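Local coordinates for protein carboxylic ester hydrolase (Aspergillus niger, PDB 7K4O) that hydrolyses ester bonds as a fungal tannin acyl hydrolase, probably releasing gallic acid from tannins through a serine-hydrolase mechanism, at residues 313-322 with 376-384; 224-232 with 304-313. All coordinates share one frame; numbering follows the deposited sequence.

Contact 1 of 2, residues 313-322 with 376-384; sequences LHDSQGRRVY and YDTLKDWMI
Asp315 OD2 is gripped by three donors from two basic side chains. In the conformer modelled here, Lys380 NZ reaches Asp315 OD2 from the helix at 2.9 Å, on the anti lone pair turned away from OD1. Arg319 NE of the same loop takes the syn lone pair of Asp315 OD2 at 2.9 Å, and Arg319 NH2 comes in from above the carboxylate plane. Arginine and lysine thus gather round the carboxylate in a salt-bridge network and probably offset its charge together. The other oxygen, OD1, accepts from Gln317 N and Arg319 N on opposite faces of the carboxylate, so the rotation of the group is fixed from both ends. Lys380 leaves its helix with CG opposite the backbone N (chi1 170°) and stays extended, which lays its chain beside Asp315; the Val321 side chain stands at about a right angle to it, CG2 4.0 Å from Lys380 CB.

One turn back, Asp377 uses both oxygens on Ser316. Ser316 OG donates to the syn lone pair of Asp377 OD2 over a short 2.6 Å, and Ser316 N meets Asp377 OD1 at 2.9 Å with a fairly straight N-H...O angle of 161°.

Further along the helix, toward Met383, the contact turns apolar. Leu313 spreads its two methyls along the helix: CD1 lies on Tyr376 CB at 3.7 Å, and CD2 meets Met383 CE tip to tip at 3.6 Å. Met383 SD packs on Val321 CG1 at 3.7 Å.

The loop side is an Asx turn at Asp315 superposed on a type I beta turn to Gly318, docked on the first turns of helix 376-390 in the insertion between strands 205-209 and 410-416 of the alpha/beta-hydrolase sheet, probably the lid domain of tannase-family enzymes.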
loop_
_atom_site.group_PDB
_atom_site.type_symbol
_atom_site.label_atom_id
_atom_site.label_comp_id
_atom_site.label_asym_id
_atom_site.label_seq_id
_atom_site.Cartn_x
_atom_site.Cartn_y
_atom_site.Cartn_z
ATOM N N LEU A 313 -9.894 -4.364 -17.501
ATOM C CA LEU A 313 -10.997 -5.348 -17.655
ATOM C C LEU A 313 -12.244 -4.670 -18.194
ATOM O O LEU A 313 -12.783 -3.721 -17.586
ATOM C CB LEU A 313 -11.264 -6.032 -16.322
ATOM C CG LEU A 313 -12.475 -6.951 -16.315
ATOM C CD1 LEU A 313 -12.263 -8.134 -17.237
ATOM C CD2 LEU A 313 -12.724 -7.441 -14.906
ATOM N N HIS A 314 -12.729 -5.199 -19.329
ATOM C CA HIS A 314 -14.057 -4.863 -19.898
ATOM C C HIS A 314 -14.832 -6.183 -20.033
ATOM O O HIS A 314 -14.196 -7.221 -20.145
ATOM C CB HIS A 314 -13.937 -4.154 -21.258
ATOM C CG HIS A 314 -13.389 -2.767 -21.202
ATOM N ND1 HIS A 314 -12.083 -2.528 -20.824
ATOM C CD2 HIS A 314 -13.941 -1.572 -21.495
ATOM C CE1 HIS A 314 -11.861 -1.222 -20.907
ATOM N NE2 HIS A 314 -12.964 -0.593 -21.329
ATOM N N ASP A 315 -16.129 -6.128 -19.862
ATOM C CA ASP A 315 -16.961 -7.348 -19.881
ATOM C C ASP A 315 -17.277 -7.684 -21.358
ATOM O O ASP A 315 -16.802 -6.972 -22.273
ATOM C CB ASP A 315 -18.217 -7.161 -19.038
ATOM C CG ASP A 315 -19.229 -6.172 -19.547
ATOM O OD1 ASP A 315 -19.133 -5.730 -20.754
ATOM O OD2 ASP A 315 -20.123 -5.804 -18.755
ATOM N N SER A 316 -18.037 -8.764 -21.548
ATOM C CA SER A 316 -18.355 -9.361 -22.877
ATOM C C SER A 316 -19.143 -8.338 -23.700
ATOM O O SER A 316 -19.196 -8.472 -24.941
ATOM C CB SER A 316 -19.106 -10.688 -22.708
ATOM O OG SER A 316 -20.343 -10.454 -22.050
ATOM N N GLN A 317 -19.722 -7.316 -23.081
ATOM C CA GLN A 317 -20.453 -6.255 -23.832
ATOM C C GLN A 317 -19.615 -4.980 -24.024
ATOM O O GLN A 317 -20.201 -3.942 -24.401
ATOM C CB GLN A 317 -21.796 -5.978 -23.163
ATOM C CG GLN A 317 -22.703 -7.213 -23.148
ATOM C CD GLN A 317 -23.256 -7.485 -24.529
ATOM O OE1 GLN A 317 -22.993 -8.530 -25.140
ATOM N NE2 GLN A 317 -23.992 -6.504 -25.043
ATOM N N GLY A 318 -18.303 -5.025 -23.771
ATOM C CA GLY A 318 -17.420 -3.849 -23.937
ATOM C C GLY A 318 -17.545 -2.803 -22.820
ATOM O O GLY A 318 -16.963 -1.716 -22.961
ATOM N N ARG A 319 -18.242 -3.087 -21.721
ATOM C CA ARG A 319 -18.404 -2.099 -20.628
ATOM C C ARG A 319 -17.218 -2.244 -19.679
ATOM O O ARG A 319 -16.793 -3.369 -19.390
ATOM C CB ARG A 319 -19.724 -2.317 -19.892
ATOM C CG ARG A 319 -20.973 -2.081 -20.751
ATOM C CD ARG A 319 -22.226 -2.497 -19.980
ATOM N NE ARG A 319 -22.202 -3.955 -19.732
ATOM C CZ ARG A 319 -23.282 -4.755 -19.619
ATOM N NH1 ARG A 319 -24.512 -4.267 -19.654
ATOM N NH2 ARG A 319 -23.124 -6.056 -19.459
ATOM N N ARG A 320 -16.733 -1.107 -19.176
ATOM C CA ARG A 320 -15.526 -1.118 -18.314
ATOM C C ARG A 320 -15.891 -1.582 -16.898
ATOM O O ARG A 320 -16.794 -0.984 -16.294
ATOM C CB ARG A 320 -14.889 0.264 -18.232
ATOM C CG ARG A 320 -13.578 0.218 -17.445
ATOM C CD ARG A 320 -12.878 1.556 -17.384
ATOM N NE ARG A 320 -12.100 1.878 -18.568
ATOM C CZ ARG A 320 -10.860 1.518 -18.797
ATOM N NH1 ARG A 320 -10.214 0.705 -17.976
ATOM N NH2 ARG A 320 -10.264 1.965 -19.909
ATOM N N VAL A 321 -15.151 -2.554 -16.418
ATOM C CA VAL A 321 -15.283 -3.094 -15.039
ATOM C C VAL A 321 -14.236 -2.454 -14.115
ATOM O O VAL A 321 -14.603 -2.131 -12.960
ATOM C CB VAL A 321 -15.144 -4.613 -15.026
ATOM C CG1 VAL A 321 -15.514 -5.142 -13.652
ATOM C CG2 VAL A 321 -15.997 -5.276 -16.126
ATOM N N TYR A 322 -12.997 -2.351 -14.562
ATOM C CA TYR A 322 -11.934 -1.762 -13.719
ATOM C C TYR A 322 -10.879 -1.158 -14.649
ATOM O O TYR A 322 -11.099 -1.035 -15.855
ATOM C CB TYR A 322 -11.415 -2.799 -12.714
ATOM C CG TYR A 322 -10.785 -2.208 -11.451
ATOM C CD1 TYR A 322 -11.408 -1.175 -10.783
ATOM C CD2 TYR A 322 -9.568 -2.667 -10.971
ATOM C CE1 TYR A 322 -10.821 -0.587 -9.660
ATOM C CE2 TYR A 322 -9.005 -2.137 -9.804
ATOM C CZ TYR A 322 -9.652 -1.104 -9.157
ATOM O OH TYR A 322 -9.035 -0.536 -8.050
ATOM N N TYR A 376 -13.559 -12.897 -18.972
ATOM C CA TYR A 376 -13.737 -11.508 -18.495
ATOM C C TYR A 376 -14.991 -11.415 -17.616
ATOM O O TYR A 376 -14.983 -10.697 -16.587
ATOM C CB TYR A 376 -13.789 -10.504 -19.646
ATOM C CG TYR A 376 -12.556 -10.492 -20.526
ATOM C CD1 TYR A 376 -11.284 -10.749 -20.042
ATOM C CD2 TYR A 376 -12.683 -10.250 -21.892
ATOM C CE1 TYR A 376 -10.167 -10.709 -20.866
ATOM C CE2 TYR A 376 -11.579 -10.194 -22.724
ATOM C CZ TYR A 376 -10.315 -10.407 -22.218
ATOM O OH TYR A 376 -9.219 -10.393 -23.038
ATOM N N ASP A 377 -16.111 -12.019 -18.023
ATOM C CA ASP A 377 -17.365 -11.914 -17.243
ATOM C C ASP A 377 -17.224 -12.636 -15.889
ATOM O O ASP A 377 -17.856 -12.143 -14.920
ATOM C CB ASP A 377 -18.560 -12.461 -18.048
ATOM C CG ASP A 377 -19.044 -11.554 -19.169
ATOM O OD1 ASP A 377 -18.633 -10.388 -19.245
ATOM O OD2 ASP A 377 -19.860 -12.047 -20.016
ATOM N N THR A 378 -16.477 -13.733 -15.801
ATOM C CA THR A 378 -16.238 -14.440 -14.513
ATOM C C THR A 378 -15.535 -13.427 -13.576
ATOM O O THR A 378 -15.920 -13.352 -12.380
ATOM C CB THR A 378 -15.335 -15.661 -14.658
ATOM O OG1 THR A 378 -15.830 -16.485 -15.724
ATOM C CG2 THR A 378 -15.205 -16.517 -13.419
ATOM N N LEU A 379 -14.546 -12.720 -14.099
ATOM C CA LEU A 379 -13.782 -11.714 -13.280
ATOM C C LEU A 379 -14.746 -10.606 -12.833
ATOM O O LEU A 379 -14.723 -10.204 -11.636
ATOM C CB LEU A 379 -12.608 -11.139 -14.074
ATOM C CG LEU A 379 -11.550 -12.135 -14.530
ATOM C CD1 LEU A 379 -10.410 -11.415 -15.197
ATOM C CD2 LEU A 379 -11.014 -12.997 -13.410
ATOM N N LYS A 380 -15.591 -10.098 -13.722
ATOM C CA LYS A 380 -16.594 -9.078 -13.361
ATOM C C LYS A 380 -17.470 -9.603 -12.224
ATOM O O LYS A 380 -17.709 -8.887 -11.255
ATOM C CB LYS A 380 -17.440 -8.713 -14.574
ATOM C CG LYS A 380 -18.653 -7.861 -14.255
ATOM C CD LYS A 380 -19.574 -7.698 -15.445
ATOM C CE LYS A 380 -20.790 -6.862 -15.126
ATOM N NZ LYS A 380 -21.576 -6.566 -16.346
ATOM N N ASP A 381 -17.957 -10.822 -12.345
ATOM C CA ASP A 381 -18.901 -11.375 -11.346
ATOM C C ASP A 381 -18.202 -11.462 -9.974
ATOM O O ASP A 381 -18.858 -11.171 -8.964
ATOM C CB ASP A 381 -19.413 -12.763 -11.761
ATOM C CG ASP A 381 -20.346 -12.717 -12.979
ATOM O OD1 ASP A 381 -20.846 -11.639 -13.306
ATOM O OD2 ASP A 381 -20.537 -13.792 -13.594
ATOM N N TRP A 382 -16.942 -11.859 -9.955
ATOM C CA TRP A 382 -16.145 -11.908 -8.690
ATOM C C TRP A 382 -15.985 -10.498 -8.126
ATOM O O TRP A 382 -16.139 -10.325 -6.877
ATOM C CB TRP A 382 -14.819 -12.591 -8.950
ATOM C CG TRP A 382 -14.880 -14.089 -8.946
ATOM C CD1 TRP A 382 -15.676 -14.912 -8.206
ATOM C CD2 TRP A 382 -14.028 -14.947 -9.718
ATOM N NE1 TRP A 382 -15.360 -16.214 -8.476
ATOM C CE2 TRP A 382 -14.341 -16.267 -9.369
ATOM C CE3 TRP A 382 -12.953 -14.716 -10.575
ATOM C CZ2 TRP A 382 -13.655 -17.356 -9.901
ATOM C CZ3 TRP A 382 -12.248 -15.790 -11.082
ATOM C CH2 TRP A 382 -12.611 -17.091 -10.750
ATOM N N MET A 383 -15.749 -9.506 -8.956
ATOM C CA MET A 383 -15.545 -8.143 -8.400
ATOM C C MET A 383 -16.841 -7.666 -7.757
ATOM O O MET A 383 -16.827 -7.053 -6.659
ATOM C CB MET A 383 -15.053 -7.170 -9.470
ATOM C CG MET A 383 -13.696 -7.582 -9.996
ATOM S SD MET A 383 -13.070 -6.390 -11.177
ATOM C CE MET A 383 -11.484 -7.110 -11.551
ATOM N N ILE A 384 -17.968 -7.875 -8.449
ATOM C CA ILE A 384 -19.286 -7.378 -7.976
ATOM C C ILE A 384 -19.745 -8.165 -6.764
ATOM O O ILE A 384 -20.243 -7.536 -5.806
ATOM C CB ILE A 384 -20.322 -7.416 -9.118
ATOM C CG1 ILE A 384 -19.890 -6.416 -10.199
ATOM C CG2 ILE A 384 -21.711 -7.110 -8.571
ATOM C CD1 ILE A 384 -20.817 -6.351 -11.436
#

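Contact 2 of 2, residues 224-232 with 304-313; sequences YSNVVEKTL and EVAKTIINGL
The ring of Tyr224 is wedged between its own helix and the chain that leaves helix 300-310. Over one face lies Leu313, whose CB makes a CH-pi contact 4.1 Å from the ring centroid and 19° off the normal, with its backbone N on the same face nearer the rim. Val228 CG2 covers the opposite face from one turn on, and Ile309 O sits at the ring edge, near the plane. With CG set opposite the backbone N (chi1 179°), Tyr224 spans the gap so that its OH donates to Thr308 O at 2.8 Å, approaching from well above the carbonyl plane. Gly312, with positive phi, is where the chain breaks from helical geometry and turns Leu313 back across the ring.

The two helices run roughly antiparallel, at 140° and 9.6 Å between the axes of the short segments, as a packed pair within the insertion that follows strand 205-209 of the alpha/beta-hydrolase sheet.

Thr308 OG1 donates back to Glu304 O at 2.7 Å, leaving CG2 to face the other helix, where both methyls of Val228 pack against it at a slant, Val228 CG2 lying 3.8 Å from Thr308 CG2. Ser225 OG sits against both methyls of Ile309, 3.4 Å from CD1 and from CG2. Toward the far end, Leu232 and Val305 pass alongside one another, pointing opposite ways, with Leu232 CD1 4.0 Å from Val305 CG2, while Leu232 CD2 lies against the carboxylate of Glu304. Tyr376 of helix 376-390 packs against another side of helix 224-232, on Val227, Val228 and Thr231.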
loop_
_atom_site.group_PDB
_atom_site.type_symbol
_atom_site.label_atom_id
_atom_site.label_comp_id
_atom_site.label_asym_id
_atom_site.label_seq_id
_atom_site.Cartn_x
_atom_site.Cartn_y
_atom_site.Cartn_z
ATOM N N TYR A 224 -6.467 -10.651 -14.340
ATOM C CA TYR A 224 -6.877 -10.073 -15.643
ATOM C C TYR A 224 -5.848 -10.414 -16.753
ATOM O O TYR A 224 -6.231 -10.949 -17.828
ATOM C CB TYR A 224 -7.085 -8.576 -15.561
ATOM C CG TYR A 224 -7.477 -7.944 -16.859
ATOM C CD1 TYR A 224 -8.487 -8.480 -17.645
ATOM C CD2 TYR A 224 -6.789 -6.851 -17.345
ATOM C CE1 TYR A 224 -8.800 -7.919 -18.873
ATOM C CE2 TYR A 224 -7.112 -6.275 -18.555
ATOM C CZ TYR A 224 -8.087 -6.840 -19.355
ATOM O OH TYR A 224 -8.415 -6.238 -20.561
ATOM N N SER A 225 -4.573 -10.128 -16.551
ATOM C CA SER A 225 -3.515 -10.450 -17.546
ATOM C C SER A 225 -3.577 -11.941 -17.949
ATOM O O SER A 225 -3.492 -12.236 -19.154
ATOM C CB SER A 225 -2.173 -10.107 -17.021
ATOM O OG SER A 225 -2.034 -8.702 -16.924
ATOM N N ASN A 226 -3.680 -12.842 -16.993
ATOM C CA ASN A 226 -3.829 -14.297 -17.246
ATOM C C ASN A 226 -5.019 -14.531 -18.189
ATOM O O ASN A 226 -4.884 -15.334 -19.172
ATOM C CB ASN A 226 -4.082 -15.088 -15.975
ATOM C CG ASN A 226 -2.922 -15.277 -15.031
ATOM O OD1 ASN A 226 -3.150 -15.462 -13.831
ATOM N ND2 ASN A 226 -1.697 -15.269 -15.531
ATOM N N VAL A 227 -6.155 -13.891 -17.940
ATOM C CA VAL A 227 -7.383 -14.168 -18.716
ATOM C C VAL A 227 -7.262 -13.526 -20.105
ATOM O O VAL A 227 -7.778 -14.101 -21.089
ATOM C CB VAL A 227 -8.629 -13.760 -17.929
ATOM C CG1 VAL A 227 -9.866 -13.844 -18.785
ATOM C CG2 VAL A 227 -8.753 -14.632 -16.673
ATOM N N VAL A 228 -6.560 -12.407 -20.221
ATOM C CA VAL A 228 -6.284 -11.799 -21.554
ATOM C C VAL A 228 -5.469 -12.806 -22.377
ATOM O O VAL A 228 -5.785 -13.004 -23.570
ATOM C CB VAL A 228 -5.523 -10.462 -21.460
ATOM C CG1 VAL A 228 -5.014 -10.028 -22.833
ATOM C CG2 VAL A 228 -6.399 -9.368 -20.856
ATOM N N GLU A 229 -4.430 -13.361 -21.794
ATOM C CA GLU A 229 -3.540 -14.316 -22.499
ATOM C C GLU A 229 -4.388 -15.522 -22.941
ATOM O O GLU A 229 -4.228 -15.989 -24.094
ATOM C CB GLU A 229 -2.394 -14.753 -21.611
ATOM C CG GLU A 229 -1.411 -13.637 -21.339
ATOM C CD GLU A 229 -0.380 -13.911 -20.267
ATOM O OE1 GLU A 229 -0.456 -14.941 -19.565
ATOM O OE2 GLU A 229 0.544 -13.093 -20.176
ATOM N N LYS A 230 -5.227 -16.041 -22.063
ATOM C CA LYS A 230 -6.095 -17.207 -22.400
ATOM C C LYS A 230 -7.063 -16.815 -23.508
ATOM O O LYS A 230 -7.240 -17.599 -24.463
ATOM C CB LYS A 230 -6.976 -17.634 -21.228
ATOM C CG LYS A 230 -6.360 -18.557 -20.199
ATOM C CD LYS A 230 -7.308 -18.716 -19.013
ATOM C CE LYS A 230 -8.726 -19.100 -19.391
ATOM N NZ LYS A 230 -8.779 -20.527 -19.761
ATOM N N THR A 231 -7.715 -15.678 -23.374
ATOM C CA THR A 231 -8.762 -15.240 -24.305
ATOM C C THR A 231 -8.177 -15.018 -25.719
ATOM O O THR A 231 -8.836 -15.415 -26.697
ATOM C CB THR A 231 -9.434 -13.974 -23.799
ATOM O OG1 THR A 231 -10.029 -14.251 -22.529
ATOM C CG2 THR A 231 -10.507 -13.499 -24.743
ATOM N N LEU A 232 -7.016 -14.378 -25.841
ATOM C CA LEU A 232 -6.361 -14.109 -27.143
ATOM C C LEU A 232 -5.466 -15.288 -27.548
ATOM O O LEU A 232 -4.899 -15.235 -28.636
ATOM C CB LEU A 232 -5.565 -12.809 -27.040
ATOM C CG LEU A 232 -6.410 -11.556 -26.837
ATOM C CD1 LEU A 232 -5.519 -10.341 -26.573
ATOM C CD2 LEU A 232 -7.367 -11.313 -28.009
ATOM N N GLU A 304 -0.944 -6.780 -28.986
ATOM C CA GLU A 304 -2.405 -6.888 -28.754
ATOM C C GLU A 304 -2.657 -7.275 -27.274
ATOM O O GLU A 304 -3.539 -6.665 -26.649
ATOM C CB GLU A 304 -3.036 -7.921 -29.694
ATOM C CG GLU A 304 -4.551 -7.922 -29.656
ATOM C CD GLU A 304 -5.195 -8.998 -30.540
ATOM O OE1 GLU A 304 -4.540 -10.062 -30.800
ATOM O OE2 GLU A 304 -6.358 -8.811 -30.899
ATOM N N VAL A 305 -1.921 -8.241 -26.758
ATOM C CA VAL A 305 -2.036 -8.654 -25.339
ATOM C C VAL A 305 -1.714 -7.424 -24.475
ATOM O O VAL A 305 -2.516 -7.109 -23.558
ATOM C CB VAL A 305 -1.144 -9.843 -25.000
ATOM C CG1 VAL A 305 -0.977 -10.002 -23.492
ATOM C CG2 VAL A 305 -1.719 -11.116 -25.619
ATOM N N ALA A 306 -0.631 -6.716 -24.776
ATOM C CA ALA A 306 -0.169 -5.617 -23.903
ATOM C C ALA A 306 -1.229 -4.534 -23.923
ATOM O O ALA A 306 -1.531 -3.961 -22.858
ATOM C CB ALA A 306 1.181 -5.080 -24.304
ATOM N N LYS A 307 -1.753 -4.187 -25.095
ATOM C CA LYS A 307 -2.720 -3.090 -25.189
ATOM C C LYS A 307 -3.974 -3.492 -24.418
ATOM O O LYS A 307 -4.654 -2.599 -23.879
ATOM C CB LYS A 307 -3.120 -2.770 -26.627
ATOM C CG LYS A 307 -2.121 -1.934 -27.396
ATOM C CD LYS A 307 -2.743 -1.420 -28.667
ATOM C CE LYS A 307 -1.765 -0.552 -29.417
ATOM N NZ LYS A 307 -2.423 0.084 -30.573
ATOM N N THR A 308 -4.345 -4.754 -24.494
ATOM C CA THR A 308 -5.594 -5.241 -23.859
ATOM C C THR A 308 -5.427 -5.147 -22.322
ATOM O O THR A 308 -6.382 -4.734 -21.663
ATOM C CB THR A 308 -5.956 -6.643 -24.368
ATOM O OG1 THR A 308 -6.103 -6.531 -25.800
ATOM C CG2 THR A 308 -7.244 -7.124 -23.754
ATOM N N ILE A 309 -4.274 -5.543 -21.809
ATOM C CA ILE A 309 -3.950 -5.477 -20.348
ATOM C C ILE A 309 -4.022 -4.016 -19.933
ATOM O O ILE A 309 -4.760 -3.661 -18.995
ATOM C CB ILE A 309 -2.603 -6.107 -20.041
ATOM C CG1 ILE A 309 -2.657 -7.617 -20.243
ATOM C CG2 ILE A 309 -2.163 -5.749 -18.617
ATOM C CD1 ILE A 309 -1.318 -8.309 -20.224
ATOM N N ILE A 310 -3.290 -3.158 -20.631
ATOM C CA ILE A 310 -3.274 -1.712 -20.272
ATOM C C ILE A 310 -4.677 -1.126 -20.288
ATOM O O ILE A 310 -4.972 -0.258 -19.454
ATOM C CB ILE A 310 -2.254 -0.958 -21.141
ATOM C CG1 ILE A 310 -0.866 -1.424 -20.718
ATOM C CG2 ILE A 310 -2.412 0.552 -21.053
ATOM C CD1 ILE A 310 0.249 -0.970 -21.606
ATOM N N ASN A 311 -5.549 -1.550 -21.205
ATOM C CA ASN A 311 -6.900 -0.972 -21.349
ATOM C C ASN A 311 -7.839 -1.365 -20.182
ATOM O O ASN A 311 -8.876 -0.756 -20.088
ATOM C CB ASN A 311 -7.537 -1.453 -22.660
ATOM C CG ASN A 311 -8.736 -0.638 -23.063
ATOM O OD1 ASN A 311 -8.667 0.587 -23.185
ATOM N ND2 ASN A 311 -9.852 -1.310 -23.282
ATOM N N GLY A 312 -7.472 -2.359 -19.395
ATOM C CA GLY A 312 -8.242 -2.746 -18.188
ATOM C C GLY A 312 -9.401 -3.684 -18.516
ATOM O O GLY A 312 -9.875 -3.731 -19.670
ATOM N N LEU A 313 -9.894 -4.364 -17.501
ATOM C CA LEU A 313 -10.997 -5.348 -17.655
ATOM C C LEU A 313 -12.244 -4.670 -18.194
ATOM O O LEU A 313 -12.783 -3.721 -17.586
ATOM C CB LEU A 313 -11.264 -6.032 -16.322
ATOM C CG LEU A 313 -12.475 -6.951 -16.315
ATOM C CD1 LEU A 313 -12.263 -8.134 -17.237
ATOM C CD2 LEU A 313 -12.724 -7.441 -14.906
#

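In the fold
From the N terminus, the chain completes strand 205-209, passes helix 215-221 and enters helix 224-232. Contact 2 closes the first loop, returning helix 300-310 to that helix after some 70 residues. Contact 1 opens where contact 2 ends, since Leu313 belongs to both, and closes a second loop of about 50 residues on helix 376-390. The two loops therefore follow in series, neither enclosing nor crossing the other. Their centres lie 12 Å apart, and helix 376-390 also touches helix 224-232, closing the group. Together they join three helices and the 313-322 loop in the insertion before strand 410-416, away from the annotated sites.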